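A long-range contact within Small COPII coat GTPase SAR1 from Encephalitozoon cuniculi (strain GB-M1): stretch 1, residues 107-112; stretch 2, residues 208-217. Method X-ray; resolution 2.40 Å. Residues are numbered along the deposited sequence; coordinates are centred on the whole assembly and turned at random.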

ATOM      1  N   CYS A 107      19.703 -18.597  32.852  1.00101.50           N
ATOM      2  CA  CYS A 107      19.094 -18.755  31.540  1.00 83.35           C
ATOM      3  C   CYS A 107      17.585 -18.910  31.689  1.00 77.72           C
ATOM      4  O   CYS A 107      17.114 -19.736  32.476  1.00 90.61           O
ATOM      5  CB  CYS A 107      19.707 -19.975  30.857  1.00 88.31           C
ATOM      6  SG  CYS A 107      18.792 -20.677  29.490  1.00 87.54           S
ATOM      7  N   HIS A 108      16.819 -18.119  30.933  1.00 64.26           N
ATOM      8  CA  HIS A 108      15.364 -18.150  31.056  1.00 66.11           C
ATOM      9  C   HIS A 108      14.687 -19.079  30.056  1.00 67.92           C
ATOM     10  O   HIS A 108      13.635 -19.648  30.368  1.00 71.30           O
ATOM     11  CB  HIS A 108      14.777 -16.743  30.888  1.00 66.04           C
ATOM     12  CG  HIS A 108      14.992 -15.850  32.069  1.00 80.95           C
ATOM     13  ND1 HIS A 108      16.113 -15.062  32.214  1.00 84.72           N
ATOM     14  CD2 HIS A 108      14.236 -15.635  33.171  1.00 86.68           C
ATOM     15  CE1 HIS A 108      16.035 -14.394  33.350  1.00 88.03           C
ATOM     16  NE2 HIS A 108      14.906 -14.723  33.951  1.00 91.55           N
ATOM     17  N   GLY A 109      15.244 -19.226  28.860  1.00 59.18           N
ATOM     18  CA  GLY A 109      14.630 -20.066  27.851  1.00 56.69           C
ATOM     19  C   GLY A 109      15.614 -20.366  26.749  1.00 58.23           C
ATOM     20  O   GLY A 109      16.614 -19.665  26.571  1.00 62.94           O
ATOM     21  N   ILE A 110      15.315 -21.420  26.001  1.00 54.41           N
ATOM     22  CA  ILE A 110      16.186 -21.889  24.937  1.00 54.08           C
ATOM     23  C   ILE A 110      15.384 -22.019  23.652  1.00 55.31           C
ATOM     24  O   ILE A 110      14.257 -22.526  23.656  1.00 55.36           O
ATOM     25  CB  ILE A 110      16.859 -23.227  25.315  1.00 59.95           C
ATOM     26  CG1 ILE A 110      17.877 -22.986  26.432  1.00 54.19           C
ATOM     27  CG2 ILE A 110      17.502 -23.870  24.093  1.00 50.28           C
ATOM     28  CD1 ILE A 110      18.271 -24.215  27.187  1.00 56.91           C
ATOM     29  N   VAL A 111      15.965 -21.537  22.558  1.00 51.91           N
ATOM     30  CA  VAL A 111      15.482 -21.801  21.212  1.00 45.63           C
ATOM     31  C   VAL A 111      16.523 -22.685  20.534  1.00 47.59           C
ATOM     32  O   VAL A 111      17.642 -22.243  20.250  1.00 50.11           O
ATOM     33  CB  VAL A 111      15.238 -20.499  20.438  1.00 44.79           C
ATOM     34  CG1 VAL A 111      14.751 -20.780  19.031  1.00 38.68           C
ATOM     35  CG2 VAL A 111      14.237 -19.656  21.183  1.00 43.43           C
ATOM     36  N   PHE A 112      16.164 -23.941  20.295  1.00 46.54           N
ATOM     37  CA  PHE A 112      17.049 -24.908  19.665  1.00 46.30           C
ATOM     38  C   PHE A 112      16.591 -25.122  18.226  1.00 53.23           C
ATOM     39  O   PHE A 112      15.432 -25.484  17.990  1.00 50.89           O
ATOM     40  CB  PHE A 112      17.054 -26.230  20.433  1.00 52.19           C
ATOM     41  CG  PHE A 112      18.135 -27.175  19.998  1.00 49.02           C
ATOM     42  CD1 PHE A 112      17.934 -28.041  18.937  1.00 56.99           C
ATOM     43  CD2 PHE A 112      19.358 -27.196  20.646  1.00 54.46           C
ATOM     44  CE1 PHE A 112      18.938 -28.919  18.533  1.00 60.55           C
ATOM     45  CE2 PHE A 112      20.367 -28.069  20.245  1.00 54.47           C
ATOM     46  CZ  PHE A 112      20.155 -28.930  19.190  1.00 54.48           C
ATOM     47  N   ALA A 208       5.717 -20.285  18.461  1.00 45.58           N
ATOM     48  CA  ALA A 208       6.801 -20.873  19.241  1.00 42.91           C
ATOM     49  C   ALA A 208       7.288 -19.902  20.310  1.00 41.11           C
ATOM     50  O   ALA A 208       7.524 -20.298  21.456  1.00 44.29           O
ATOM     51  CB  ALA A 208       7.948 -21.295  18.323  1.00 38.07           C
ATOM     52  N   PHE A 209       7.413 -18.618  19.966  1.00 45.03           N
ATOM     53  CA  PHE A 209       7.826 -17.634  20.963  1.00 42.27           C
ATOM     54  C   PHE A 209       6.734 -17.384  21.999  1.00 44.81           C
ATOM     55  O   PHE A 209       7.035 -17.168  23.177  1.00 52.23           O
ATOM     56  CB  PHE A 209       8.235 -16.332  20.284  1.00 44.81           C
ATOM     57  CG  PHE A 209       9.608 -16.375  19.695  1.00 46.75           C
ATOM     58  CD1 PHE A 209      10.720 -16.171  20.493  1.00 42.35           C
ATOM     59  CD2 PHE A 209       9.790 -16.626  18.345  1.00 43.72           C
ATOM     60  CE1 PHE A 209      11.993 -16.205  19.953  1.00 46.63           C
ATOM     61  CE2 PHE A 209      11.058 -16.662  17.798  1.00 50.66           C
ATOM     62  CZ  PHE A 209      12.163 -16.452  18.605  1.00 49.11           C
ATOM     63  N   LYS A 210       5.462 -17.402  21.586  1.00 49.22           N
ATOM     64  CA  LYS A 210       4.392 -17.234  22.567  1.00 51.47           C
ATOM     65  C   LYS A 210       4.340 -18.418  23.527  1.00 46.83           C
ATOM     66  O   LYS A 210       4.114 -18.240  24.729  1.00 56.55           O
ATOM     67  CB  LYS A 210       3.044 -17.023  21.871  1.00 46.92           C
ATOM     68  N   TRP A 211       4.574 -19.633  23.024  1.00 53.39           N
ATOM     69  CA  TRP A 211       4.631 -20.791  23.914  1.00 52.51           C
ATOM     70  C   TRP A 211       5.810 -20.682  24.873  1.00 54.25           C
ATOM     71  O   TRP A 211       5.664 -20.914  26.079  1.00 58.46           O
ATOM     72  CB  TRP A 211       4.720 -22.083  23.098  1.00 51.89           C
ATOM     73  CG  TRP A 211       4.823 -23.329  23.935  1.00 52.26           C
ATOM     74  CD1 TRP A 211       3.790 -24.092  24.397  1.00 57.41           C
ATOM     75  CD2 TRP A 211       6.025 -23.957  24.404  1.00 50.24           C
ATOM     76  NE1 TRP A 211       4.273 -25.155  25.120  1.00 61.52           N
ATOM     77  CE2 TRP A 211       5.641 -25.095  25.144  1.00 57.44           C
ATOM     78  CE3 TRP A 211       7.388 -23.670  24.270  1.00 43.00           C
ATOM     79  CZ2 TRP A 211       6.568 -25.944  25.750  1.00 59.27           C
ATOM     80  CZ3 TRP A 211       8.306 -24.511  24.877  1.00 50.56           C
ATOM     81  CH2 TRP A 211       7.892 -25.636  25.603  1.00 60.32           C
ATOM     82  N   LEU A 212       6.978 -20.287  24.364  1.00 52.94           N
ATOM     83  CA  LEU A 212       8.148 -20.155  25.225  1.00 53.68           C
ATOM     84  C   LEU A 212       7.914 -19.112  26.307  1.00 54.57           C
ATOM     85  O   LEU A 212       8.229 -19.344  27.482  1.00 56.48           O
ATOM     86  CB  LEU A 212       9.373 -19.793  24.386  1.00 47.18           C
ATOM     87  CG  LEU A 212      10.709 -19.607  25.100  1.00 47.82           C
ATOM     88  CD1 LEU A 212      11.247 -20.941  25.608  1.00 53.63           C
ATOM     89  CD2 LEU A 212      11.708 -18.950  24.156  1.00 47.19           C
ATOM     90  N   GLU A 213       7.331 -17.966  25.936  1.00 51.57           N
ATOM     91  CA  GLU A 213       7.062 -16.921  26.920  1.00 53.18           C
ATOM     92  C   GLU A 213       6.083 -17.397  27.984  1.00 53.33           C
ATOM     93  O   GLU A 213       6.282 -17.149  29.180  1.00 60.22           O
ATOM     94  CB  GLU A 213       6.514 -15.672  26.228  1.00 62.32           C
ATOM     95  CG  GLU A 213       6.814 -14.377  26.970  1.00 72.24           C
ATOM     96  CD  GLU A 213       5.950 -14.182  28.206  1.00 86.64           C
ATOM     97  OE1 GLU A 213       6.418 -13.524  29.164  1.00 90.38           O
ATOM     98  OE2 GLU A 213       4.810 -14.697  28.230  1.00 92.52           O
ATOM     99  N   ALA A 214       5.023 -18.093  27.570  1.00 51.14           N
ATOM    100  CA  ALA A 214       4.060 -18.597  28.544  1.00 56.76           C
ATOM    101  C   ALA A 214       4.716 -19.582  29.503  1.00 62.83           C
ATOM    102  O   ALA A 214       4.399 -19.603  30.698  1.00 73.32           O
ATOM    103  CB  ALA A 214       2.880 -19.245  27.822  1.00 50.38           C
ATOM    104  N   MET A 215       5.645 -20.398  28.998  1.00 60.17           N
ATOM    105  CA  MET A 215       6.340 -21.354  29.852  1.00 60.52           C
ATOM    106  C   MET A 215       7.312 -20.657  30.794  1.00 63.82           C
ATOM    107  O   MET A 215       7.481 -21.085  31.940  1.00 69.87           O
ATOM    108  CB  MET A 215       7.059 -22.393  28.995  1.00 58.44           C
ATOM    109  CG  MET A 215       6.109 -23.379  28.325  1.00 60.92           C
ATOM    110  SD  MET A 215       4.981 -24.127  29.519  1.00 73.59           S
ATOM    111  CE  MET A 215       3.918 -25.075  28.431  1.00 81.28           C
ATOM    112  N   ILE A 216       7.969 -19.588  30.334  1.00 64.99           N
ATOM    113  CA  ILE A 216       8.831 -18.816  31.227  1.00 63.92           C
ATOM    114  C   ILE A 216       8.000 -18.169  32.328  1.00 70.01           C
ATOM    115  O   ILE A 216       8.428 -18.093  33.487  1.00 70.50           O
ATOM    116  CB  ILE A 216       9.634 -17.768  30.431  1.00 63.39           C
ATOM    117  CG1 ILE A 216      10.621 -18.454  29.492  1.00 61.31           C
ATOM    118  CG2 ILE A 216      10.402 -16.844  31.369  1.00 64.66           C
ATOM    119  CD1 ILE A 216      11.333 -17.499  28.569  1.00 62.12           C
ATOM    120  N   THR A 217       6.787 -17.717  31.987  1.00 68.43           N
ATOM    121  CA  THR A 217       5.889 -17.133  32.980  1.00 67.63           C
ATOM    122  C   THR A 217       5.421 -18.184  33.979  1.00 73.47           C
ATOM    123  O   THR A 217       5.261 -17.888  35.169  1.00 77.43           O
ATOM    124  CB  THR A 217       4.690 -16.487  32.283  1.00 66.73           C
ATOM    125  OG1 THR A 217       5.151 -15.487  31.369  1.00 67.23           O
ATOM    126  CG2 THR A 217       3.772 -15.835  33.295  1.00 68.86           C
TER

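The strand that carries Ile 110, Val 111 and Phe 112 packs against a helix that spans all of stretch 2. The two run nearly antiparallel, with 155° between their N-to-C directions. Their axes come within 9.4 Å. No hydrogen bond crosses between the stretches. The contact is made by van der Waals packing, and it buries 245 Å² in total.

The helix holds itself together through its own backbone. Leu 212 N donates to Ala 208 O at 3.0 Å, and the same i to i-4 pattern continues to Thr 217 N. The backbone polar groups engaged in this way need no partner on the strand. The residues that touch stretch 1 are Phe 209, Leu 212 and Ile 216. Their spacing of three and four residues places them along one side of the helix.

Phe 209 comes first. Its CA-to-CB bond points sideways, but the end of the ring comes nearer the strand. Phe 209 CE1 lies 4.3 Å from Val 111 CG2, an apolar contact made obliquely to the ring.

Leu 212 points toward the strand and meets three of its residues. Leu 212 CD2 lies 4.0 Å from Val 111 CG2. Val 111 also points toward the helix, so two apolar side chains meet here. The other methyl, Leu 212 CD1, lies 4.2 Å from Gly 109 CA and 3.9 Å from Ile 110 O. Ile 110 itself points away from the helix, so its contact is through the backbone.

Glu 213 O accepts a hydrogen bond from Thr 217 OG1 at 3.0 Å, which ties the threonine side chain back to the helix backbone.

Ile 216 also points toward stretch 1 and has the largest covered area of any residue here, 53 Å². Ile 216 CG1 lies 3.4 Å from His 108 O, a close packing contact between a methylene and a carbonyl. Ile 216 CD1 lies 4.2 Å from His 108 CB, and Ile 216 CG2 sits obliquely to the imidazole ring. His 108 ND1 is hydrogen-bonded elsewhere in the structure.

Ile 216 CD1 also lies 4.2 Å from Gly 109 CA. Gly 109 has no side chain, and the methyls of Leu 212 and Ile 216 both approach its CA. An ideal CB on Gly 109 would fall 3.1 Å from Leu 212 CD1 and 3.1 Å from Ile 216 CD1, which is tight. The bare backbone leaves room for both methyls.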